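PDB 1Q35: iron binding protein FbpA from Mannheimia haemolytica, which binds ferric iron in the periplasm, probably to deliver it for uptake into the cell. Local coordinates for residues F88-D93 against K293-A298; Q11-E16 against Y200-D205; S137-Y142 against L307-K312. One frame throughout, in Å; residues are numbered along the deposited sequence.

Contact 1: residues F88-D93 against K293-A298; sequences FRDSND and KLEDIA. With EDO (1,2-ethanediol), chain B.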
loop_
_atom_site.group_PDB
_atom_site.type_symbol
_atom_site.label_atom_id
_atom_site.label_comp_id
_atom_site.label_asym_id
_atom_site.label_seq_id
_atom_site.Cartn_x
_atom_site.Cartn_y
_atom_site.Cartn_z
ATOM N N PHE A 88 -11.921 -8.273 2.474
ATOM C CA PHE A 88 -10.694 -8.011 1.720
ATOM C C PHE A 88 -10.775 -8.463 0.267
ATOM O O PHE A 88 -9.753 -8.591 -0.388
ATOM C CB PHE A 88 -9.503 -8.679 2.414
ATOM C CG PHE A 88 -9.278 -8.195 3.817
ATOM C CD1 PHE A 88 -9.175 -6.835 4.085
ATOM C CD2 PHE A 88 -9.197 -9.090 4.870
ATOM C CE1 PHE A 88 -8.979 -6.377 5.380
ATOM C CE2 PHE A 88 -8.999 -8.635 6.173
ATOM C CZ PHE A 88 -8.891 -7.278 6.421
ATOM N N ARG A 89 -11.981 -8.701 -0.243
ATOM C CA ARG A 89 -12.168 -8.954 -1.670
ATOM C C ARG A 89 -13.504 -8.401 -2.149
ATOM O O ARG A 89 -14.403 -8.124 -1.357
ATOM C CB ARG A 89 -12.037 -10.445 -1.998
ATOM C CG ARG A 89 -12.922 -11.373 -1.184
ATOM C CD ARG A 89 -12.743 -12.839 -1.546
ATOM N NE ARG A 89 -13.289 -13.725 -0.523
ATOM C CZ ARG A 89 -14.580 -14.008 -0.365
ATOM N NH1 ARG A 89 -14.953 -14.814 0.623
ATOM N NH2 ARG A 89 -15.502 -13.519 -1.189
ATOM N N ASP A 90 -13.597 -8.219 -3.457
ATOM C CA ASP A 90 -14.774 -7.666 -4.107
ATOM C C ASP A 90 -15.990 -8.546 -3.848
ATOM O O ASP A 90 -15.933 -9.757 -4.039
ATOM C CB ASP A 90 -14.506 -7.610 -5.609
ATOM C CG ASP A 90 -15.554 -6.840 -6.378
ATOM O OD1 ASP A 90 -15.513 -6.898 -7.627
ATOM O OD2 ASP A 90 -16.445 -6.157 -5.837
ATOM N N SER A 91 -17.100 -7.946 -3.441
ATOM C CA SER A 91 -18.345 -8.709 -3.316
ATOM C C SER A 91 -18.795 -9.234 -4.689
ATOM O O SER A 91 -19.487 -10.249 -4.778
ATOM C CB SER A 91 -19.443 -7.866 -2.667
ATOM O OG SER A 91 -19.815 -6.782 -3.489
ATOM N N ASN A 92 -18.382 -8.533 -5.743
ATOM C CA ASN A 92 -18.660 -8.898 -7.136
ATOM C C ASN A 92 -17.507 -9.645 -7.840
ATOM O O ASN A 92 -17.487 -9.739 -9.066
ATOM C CB ASN A 92 -19.021 -7.621 -7.913
ATOM C CG ASN A 92 -19.628 -7.897 -9.284
ATOM O OD1 ASN A 92 -19.243 -7.272 -10.275
ATOM N ND2 ASN A 92 -20.581 -8.819 -9.345
ATOM N N ASP A 93 -16.543 -10.148 -7.063
ATOM C CA ASP A 93 -15.548 -11.129 -7.527
ATOM C C ASP A 93 -14.547 -10.663 -8.595
ATOM O O ASP A 93 -13.946 -11.495 -9.269
ATOM C CB ASP A 93 -16.244 -12.405 -8.034
ATOM C CG ASP A 93 -17.080 -13.084 -6.973
ATOM O OD1 ASP A 93 -16.791 -12.949 -5.764
ATOM O OD2 ASP A 93 -18.058 -13.803 -7.275
ATOM N N LYS A 293 -14.757 1.330 4.478
ATOM C CA LYS A 293 -14.737 0.276 3.472
ATOM C C LYS A 293 -13.707 0.609 2.395
ATOM O O LYS A 293 -13.559 1.769 2.007
ATOM C CB LYS A 293 -16.109 0.131 2.825
ATOM C CG LYS A 293 -17.159 -0.530 3.679
ATOM C CD LYS A 293 -17.864 -1.657 2.919
ATOM C CE LYS A 293 -18.462 -1.202 1.587
ATOM N NZ LYS A 293 -18.021 -2.045 0.433
ATOM N N LEU A 294 -13.029 -0.410 1.877
ATOM C CA LEU A 294 -11.981 -0.205 0.882
ATOM C C LEU A 294 -12.478 0.589 -0.326
ATOM O O LEU A 294 -11.805 1.510 -0.779
ATOM C CB LEU A 294 -11.390 -1.552 0.449
ATOM C CG LEU A 294 -10.446 -2.198 1.471
ATOM C CD1 LEU A 294 -10.176 -3.665 1.132
ATOM C CD2 LEU A 294 -9.132 -1.425 1.577
ATOM N N GLU A 295 -13.666 0.263 -0.832
ATOM C CA GLU A 295 -14.215 0.964 -1.991
ATOM C C GLU A 295 -14.486 2.433 -1.701
ATOM O O GLU A 295 -14.450 3.254 -2.611
ATOM C CB GLU A 295 -15.502 0.299 -2.482
ATOM C CG GLU A 295 -15.291 -1.047 -3.159
ATOM C CD GLU A 295 -15.452 -2.230 -2.220
ATOM O OE1 GLU A 295 -15.311 -2.076 -0.984
ATOM O OE2 GLU A 295 -15.707 -3.340 -2.728
ATOM N N ASP A 296 -14.771 2.756 -0.443
ATOM C CA ASP A 296 -15.032 4.135 -0.051
ATOM C C ASP A 296 -13.759 4.975 0.082
ATOM O O ASP A 296 -13.845 6.196 0.117
ATOM C CB ASP A 296 -15.869 4.178 1.220
ATOM C CG ASP A 296 -17.271 3.662 0.999
ATOM O OD1 ASP A 296 -17.848 3.946 -0.073
ATOM O OD2 ASP A 296 -17.847 2.959 1.849
ATOM N N ILE A 297 -12.593 4.336 0.157
ATOM C CA ILE A 297 -11.324 5.039 -0.034
ATOM C C ILE A 297 -11.204 5.413 -1.513
ATOM O O ILE A 297 -11.057 6.588 -1.861
ATOM C CB ILE A 297 -10.117 4.163 0.396
ATOM C CG1 ILE A 297 -10.201 3.810 1.884
ATOM C CG2 ILE A 297 -8.797 4.873 0.073
ATOM C CD1 ILE A 297 -9.216 2.729 2.301
ATOM N N ALA A 298 -11.276 4.405 -2.381
ATOM C CA ALA A 298 -11.044 4.601 -3.807
ATOM C C ALA A 298 -11.993 5.618 -4.429
ATOM O O ALA A 298 -11.616 6.357 -5.327
ATOM C CB ALA A 298 -11.142 3.272 -4.546
HETATM C C1 EDO B . -9.676 5.766 -9.179
HETATM O O1 EDO B . -9.954 5.635 -10.566
HETATM C C2 EDO B . -10.693 4.952 -8.395
HETATM O O2 EDO B . -11.990 5.507 -8.575
HETATM O O HOH W 1 -15.808 -3.553 -5.403
HETATM O O HOH W 2 -17.083 -5.359 -2.000
#
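Asp90 and Glu295 meet through water where a loop with an Asx turn, residues 88-93, faces the first turn of the short helix 294-298. Their nearest carboxylate oxygens, Asp90 OD2 and Glu295 OE2, stand 4.3 Å apart. Water 1 donates to both, 2.7 Å from Asp90 OD2 and likewise from Glu295 OE2, which would ease the repulsion if both acids are charged. Glu295 carries two further bonds: OE2 also accepts a hydrogen bond from water 2, which in turn accepts from Ser91 N, and OE1 forms a salt bridge with Lys293 NZ at 3.1 Å, the ammonium lying above the carboxylate at 66° to its plane. Lys293 thus probably offsets part of the local negative charge. With CG anti to the backbone N (chi1 -170°), Asp90 holds OD2 near Asn92 N and water 1, while OD1 accepts from Gln94 N. Beside this polar bridge lies a small apolar touch: Leu294 CD1 comes to the edge of the Phe88 ring, near its plane, 4.4 Å from CD1 of Phe88. Trp95 touches both acids, and Ile60 packs on Leu294. The Asx turn is closed by Asn92 N, which meets Asp90 OD2 at 3.1 Å, nearly along the normal of the carboxylate.

Contact 2: residues Q11-E16 against Y200-D205; sequences QPYLIE and YGKMLD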
loop_
_atom_site.group_PDB
_atom_site.type_symbol
_atom_site.label_atom_id
_atom_site.label_comp_id
_atom_site.label_asym_id
_atom_site.label_seq_id
_atom_site.Cartn_x
_atom_site.Cartn_y
_atom_site.Cartn_z
ATOM N N GLN A 11 7.977 -4.204 -6.841
ATOM C CA GLN A 11 9.345 -4.465 -7.292
ATOM C C GLN A 11 9.745 -5.888 -6.911
ATOM O O GLN A 11 9.157 -6.471 -5.999
ATOM C CB GLN A 11 10.317 -3.450 -6.686
ATOM C CG GLN A 11 10.164 -2.047 -7.247
ATOM C CD GLN A 11 10.701 -1.925 -8.658
ATOM O OE1 GLN A 11 11.837 -2.319 -8.929
ATOM N NE2 GLN A 11 9.892 -1.378 -9.560
ATOM N N PRO A 12 10.719 -6.466 -7.618
ATOM C CA PRO A 12 11.119 -7.857 -7.385
ATOM C C PRO A 12 11.330 -8.233 -5.920
ATOM O O PRO A 12 10.897 -9.293 -5.512
ATOM C CB PRO A 12 12.426 -7.986 -8.176
ATOM C CG PRO A 12 12.308 -7.002 -9.257
ATOM C CD PRO A 12 11.490 -5.863 -8.721
ATOM N N TYR A 13 11.967 -7.374 -5.127
ATOM C CA TYR A 13 12.312 -7.757 -3.759
ATOM C C TYR A 13 11.087 -8.047 -2.879
ATOM O O TYR A 13 11.196 -8.785 -1.905
ATOM C CB TYR A 13 13.262 -6.733 -3.105
ATOM C CG TYR A 13 12.649 -5.446 -2.577
ATOM C CD1 TYR A 13 11.979 -4.560 -3.416
ATOM C CD2 TYR A 13 12.794 -5.091 -1.238
ATOM C CE1 TYR A 13 11.447 -3.369 -2.926
ATOM C CE2 TYR A 13 12.269 -3.911 -0.739
ATOM C CZ TYR A 13 11.592 -3.055 -1.580
ATOM O OH TYR A 13 11.075 -1.878 -1.083
ATOM N N LEU A 14 9.927 -7.492 -3.242
ATOM C CA LEU A 14 8.688 -7.697 -2.484
ATOM C C LEU A 14 7.678 -8.667 -3.123
ATOM O O LEU A 14 6.577 -8.837 -2.603
ATOM C CB LEU A 14 8.018 -6.341 -2.214
ATOM C CG LEU A 14 8.765 -5.455 -1.211
ATOM C CD1 LEU A 14 8.225 -4.031 -1.239
ATOM C CD2 LEU A 14 8.667 -6.024 0.184
ATOM N N ILE A 15 8.039 -9.316 -4.229
ATOM C CA ILE A 15 7.118 -10.263 -4.879
ATOM C C ILE A 15 7.787 -11.491 -5.509
ATOM O O ILE A 15 7.168 -12.552 -5.587
ATOM C CB ILE A 15 6.219 -9.516 -5.906
ATOM C CG1 ILE A 15 4.985 -10.346 -6.289
ATOM C CG2 ILE A 15 7.007 -9.121 -7.142
ATOM C CD1 ILE A 15 4.070 -10.688 -5.145
ATOM N N GLU A 16 9.041 -11.362 -5.934
ATOM C CA GLU A 16 9.765 -12.473 -6.551
ATOM C C GLU A 16 9.781 -13.750 -5.707
ATOM O O GLU A 16 9.595 -14.824 -6.266
ATOM C CB GLU A 16 11.193 -12.053 -6.925
ATOM C CG GLU A 16 11.944 -13.034 -7.813
ATOM C CD GLU A 16 13.322 -12.525 -8.174
ATOM O OE1 GLU A 16 14.313 -13.079 -7.653
ATOM O OE2 GLU A 16 13.411 -11.565 -8.972
ATOM N N TYR A 200 9.291 -0.753 7.658
ATOM C CA TYR A 200 10.068 -0.771 8.898
ATOM C C TYR A 200 10.747 -2.128 9.082
ATOM O O TYR A 200 11.933 -2.199 9.413
ATOM C CB TYR A 200 9.179 -0.433 10.087
ATOM C CG TYR A 200 9.935 -0.020 11.326
ATOM C CD1 TYR A 200 9.997 -0.848 12.433
ATOM C CD2 TYR A 200 10.571 1.215 11.402
ATOM C CE1 TYR A 200 10.685 -0.471 13.581
ATOM C CE2 TYR A 200 11.258 1.603 12.550
ATOM C CZ TYR A 200 11.307 0.758 13.634
ATOM O OH TYR A 200 11.986 1.130 14.776
ATOM N N GLY A 201 10.005 -3.208 8.849
ATOM C CA GLY A 201 10.565 -4.548 8.912
ATOM C C GLY A 201 11.578 -4.827 7.815
ATOM O O GLY A 201 12.618 -5.442 8.062
ATOM N N LYS A 202 11.293 -4.374 6.601
ATOM C CA LYS A 202 12.250 -4.515 5.509
ATOM C C LYS A 202 13.578 -3.834 5.846
ATOM O O LYS A 202 14.640 -4.387 5.584
ATOM C CB LYS A 202 11.691 -3.939 4.208
ATOM C CG LYS A 202 10.516 -4.715 3.614
ATOM C CD LYS A 202 10.833 -6.180 3.323
ATOM C CE LYS A 202 11.955 -6.353 2.307
ATOM N NZ LYS A 202 12.402 -7.765 2.179
ATOM N N MET A 203 13.524 -2.637 6.422
ATOM C CA MET A 203 14.746 -1.907 6.781
ATOM C C MET A 203 15.512 -2.639 7.879
ATOM O O MET A 203 16.735 -2.768 7.806
ATOM C CB MET A 203 14.427 -0.472 7.203
ATOM C CG MET A 203 14.027 0.419 6.040
ATOM S SD MET A 203 13.739 2.144 6.489
ATOM C CE MET A 203 12.233 2.015 7.465
ATOM N N LEU A 204 14.803 -3.144 8.882
ATOM C CA LEU A 204 15.446 -3.882 9.969
ATOM C C LEU A 204 16.178 -5.132 9.469
ATOM O O LEU A 204 17.211 -5.504 10.028
ATOM C CB LEU A 204 14.428 -4.272 11.041
ATOM C CG LEU A 204 13.943 -3.135 11.941
ATOM C CD1 LEU A 204 12.734 -3.563 12.763
ATOM C CD2 LEU A 204 15.074 -2.650 12.850
ATOM N N ASP A 205 15.651 -5.761 8.417
ATOM C CA ASP A 205 16.234 -6.980 7.845
ATOM C C ASP A 205 17.433 -6.703 6.934
ATOM O O ASP A 205 18.142 -7.634 6.549
ATOM C CB ASP A 205 15.186 -7.741 7.016
ATOM C CG ASP A 205 14.244 -8.586 7.850
ATOM O OD1 ASP A 205 14.415 -8.726 9.083
ATOM O OD2 ASP A 205 13.281 -9.182 7.316
HETATM O O HOH W 3 10.678 -9.399 0.726
#
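Lys202 reaches from helix 198-205 to the loop 11-16, and it alone of residues 200-205 touches Tyr13 and Leu14. In this periplasmic binding protein fold the loop follows strand 3-8 and leads into helix 16-26, and the contact lies beside the iron site: Leu14 is close to Tyr198 and Tyr13 to Tyr199, both iron-binding residues. The Lys202 side chain starts with CG beside the backbone N (chi1 -68°) and bends at chi2 and chi3. This folds its middle carbons against Leu14: CD lies 3.8 Å from Leu14 CD2, the two side chains sliding past each other in opposite directions. Farther out, CE comes obliquely to the Tyr13 ring, 3.9 Å from both CD2 and CE2 of that ring. Leu14 CG lies 3.6 Å above the ring plane, over its centre, so tyrosine and leucine present a joint apolar surface to the methylenes. The ammonium passes on to water 3, which accepts from Lys202 NZ at 2.8 Å and lies 2.8 Å from Tyr13 O, to which it can donate; Leu265 O is a weak further acceptor for the lysine. Beyond, Met203 packs on helices 178-187 and 210-214, and Asp205 OD2 bonds to His267. The chemistry is that of an amphipathic lysine: its carbons join the two parts by apolar packing, while its charged nitrogen meets the loop through water.

Contact 3: residues S137-Y142 against L307-K312; sequences SGKNSY and LVDEVK
Gly138 O is buried against Val308 CG2, 3.6 Å away, and has no polar partner anywhere in the model. Val308 presses both methyls onto this peptide: CG1, anti to the backbone N (chi1 170°), reaches Gly138 C at 3.7 Å, while CG2 meets the carbonyl oxygen. Gly138, with no side chain, lets the valine methyls rest directly on its peptide. Lys139 also packs on this valine, its chain crossing it obliquely. It runs extended through chi3, then bends at chi4 (-43°), and both its CG and its NZ come to 3.7 Å from Val308 CG1. NZ also comes 3.8 Å from Asp309 CA, yet stays 4.3 Å from Asp309 OD1, beyond a salt bridge. That carboxylate instead makes a weak pair with Lys312 NZ, which bonds more firmly to Asp309 O at 2.9 Å. Lys312 N reaches the same oxygen from the opposite face of the carbonyl plane, tying down the Schellman motif at the helix end. On the facing side an ST turn, Lys139 N to Ser137 OG, shapes the loop, and Asp314 bonds to both Ser137 OG and Gly138 N. The contact thus joins the end of helix 301-311 to the loop leading into helix 141-168, whose Phe147 also packs on Val308 and whose first turn holds iron-binding Tyr142, its side chain touching helix 198-205 and strand 96-108.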
loop_
_atom_site.group_PDB
_atom_site.type_symbol
_atom_site.label_atom_id
_atom_site.label_comp_id
_atom_site.label_asym_id
_atom_site.label_seq_id
_atom_site.Cartn_x
_atom_site.Cartn_y
_atom_site.Cartn_z
ATOM N N SER A 137 6.328 12.473 -2.384
ATOM C CA SER A 137 5.389 13.193 -3.240
ATOM C C SER A 137 3.940 13.032 -2.792
ATOM O O SER A 137 3.461 11.919 -2.586
ATOM C CB SER A 137 5.509 12.711 -4.681
ATOM O OG SER A 137 4.527 13.333 -5.495
ATOM N N GLY A 138 3.241 14.153 -2.684
ATOM C CA GLY A 138 1.830 14.143 -2.349
ATOM C C GLY A 138 0.970 13.447 -3.385
ATOM O O GLY A 138 -0.146 13.032 -3.082
ATOM N N LYS A 139 1.482 13.324 -4.609
ATOM C CA LYS A 139 0.790 12.629 -5.689
ATOM C C LYS A 139 1.040 11.128 -5.716
ATOM O O LYS A 139 0.431 10.411 -6.509
ATOM C CB LYS A 139 1.192 13.229 -7.040
ATOM C CG LYS A 139 0.821 14.686 -7.186
ATOM C CD LYS A 139 1.246 15.263 -8.526
ATOM C CE LYS A 139 1.336 16.785 -8.468
ATOM N NZ LYS A 139 0.193 17.412 -7.732
ATOM N N ASN A 140 1.937 10.636 -4.866
ATOM C CA ASN A 140 2.113 9.202 -4.752
ATOM C C ASN A 140 0.824 8.568 -4.244
ATOM O O ASN A 140 0.203 9.079 -3.320
ATOM C CB ASN A 140 3.260 8.856 -3.818
ATOM C CG ASN A 140 3.428 7.384 -3.675
ATOM O OD1 ASN A 140 4.036 6.728 -4.526
ATOM N ND2 ASN A 140 2.832 6.835 -2.642
ATOM N N SER A 141 0.431 7.448 -4.836
ATOM C CA SER A 141 -0.892 6.885 -4.556
ATOM C C SER A 141 -1.076 6.393 -3.130
ATOM O O SER A 141 -2.189 6.381 -2.637
ATOM C CB SER A 141 -1.250 5.780 -5.548
ATOM O OG SER A 141 -0.415 4.659 -5.392
ATOM N N TYR A 142 -0.012 5.986 -2.444
ATOM C CA TYR A 142 -0.154 5.677 -1.021
ATOM C C TYR A 142 -0.634 6.906 -0.246
ATOM O O TYR A 142 -1.464 6.793 0.653
ATOM C CB TYR A 142 1.154 5.191 -0.403
ATOM C CG TYR A 142 1.733 3.903 -0.938
ATOM C CD1 TYR A 142 0.925 2.838 -1.335
ATOM C CD2 TYR A 142 3.113 3.736 -1.009
ATOM C CE1 TYR A 142 1.481 1.658 -1.799
ATOM C CE2 TYR A 142 3.675 2.551 -1.462
ATOM C CZ TYR A 142 2.848 1.519 -1.859
ATOM O OH TYR A 142 3.351 0.326 -2.309
ATOM N N LEU A 307 -7.109 17.981 -4.796
ATOM C CA LEU A 307 -6.657 18.816 -3.687
ATOM C C LEU A 307 -5.140 18.929 -3.648
ATOM O O LEU A 307 -4.607 20.007 -3.395
ATOM C CB LEU A 307 -7.138 18.280 -2.343
ATOM C CG LEU A 307 -8.649 18.281 -2.132
ATOM C CD1 LEU A 307 -8.982 17.801 -0.734
ATOM C CD2 LEU A 307 -9.262 19.652 -2.378
ATOM N N VAL A 308 -4.452 17.820 -3.887
ATOM C CA VAL A 308 -2.986 17.816 -3.894
ATOM C C VAL A 308 -2.468 18.787 -4.960
ATOM O O VAL A 308 -1.519 19.537 -4.729
ATOM C CB VAL A 308 -2.435 16.386 -4.113
ATOM C CG1 VAL A 308 -0.934 16.408 -4.369
ATOM C CG2 VAL A 308 -2.741 15.512 -2.906
ATOM N N ASP A 309 -3.115 18.779 -6.120
ATOM C CA ASP A 309 -2.779 19.704 -7.197
ATOM C C ASP A 309 -3.066 21.153 -6.811
ATOM O O ASP A 309 -2.238 22.030 -7.055
ATOM C CB ASP A 309 -3.535 19.340 -8.474
ATOM C CG ASP A 309 -3.203 20.266 -9.623
ATOM O OD1 ASP A 309 -2.018 20.329 -10.006
ATOM O OD2 ASP A 309 -4.056 20.985 -10.182
ATOM N N GLU A 310 -4.219 21.415 -6.196
ATOM C CA GLU A 310 -4.593 22.777 -5.820
ATOM C C GLU A 310 -3.603 23.387 -4.837
ATOM O O GLU A 310 -3.239 24.555 -4.963
ATOM C CB GLU A 310 -6.001 22.813 -5.220
ATOM C CG GLU A 310 -7.109 22.607 -6.235
ATOM C CD GLU A 310 -8.478 22.482 -5.601
ATOM O OE1 GLU A 310 -9.402 22.050 -6.314
ATOM O OE2 GLU A 310 -8.632 22.822 -4.407
ATOM N N VAL A 311 -3.149 22.602 -3.863
ATOM C CA VAL A 311 -2.216 23.122 -2.863
ATOM C C VAL A 311 -0.770 23.112 -3.364
ATOM O O VAL A 311 0.115 23.628 -2.687
ATOM C CB VAL A 311 -2.326 22.374 -1.501
ATOM C CG1 VAL A 311 -3.769 22.354 -1.011
ATOM C CG2 VAL A 311 -1.758 20.971 -1.575
ATOM N N LYS A 312 -0.541 22.530 -4.537
ATOM C CA LYS A 312 0.796 22.407 -5.121
ATOM C C LYS A 312 1.734 21.810 -4.076
ATOM O O LYS A 312 2.772 22.383 -3.720
ATOM C CB LYS A 312 1.298 23.752 -5.669
ATOM C CG LYS A 312 0.466 24.286 -6.837
ATOM C CD LYS A 312 0.609 23.424 -8.088
ATOM C CE LYS A 312 -0.115 24.020 -9.290
ATOM N NZ LYS A 312 -1.548 23.613 -9.351
#

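Overall arrangement
All three contacts are partly buried and join a loop to a helix far along the chain, without a direct hydrogen bond between their segments. Contact 3 combines buried Gly138 and Val308 with exposed Lys139 and Asp309; contacts 1 and 2 each include one buried touching residue, Asp90 and Leu14, and none exposed. Contacts 1 and 3 use consecutive helices, 294-298 and 301-311; contact 2 lies across the chain's centre from contact 1. Contact 1 links two acids through water, contact 2 lays lysine methylenes on an apolar pair, and contact 3 packs a valine against a glycine peptide, with a lysine alongside. Contact 2 sits beside two iron-binding tyrosines, whereas the packing in contact 3 is remote from the site although its loop leads to Tyr142.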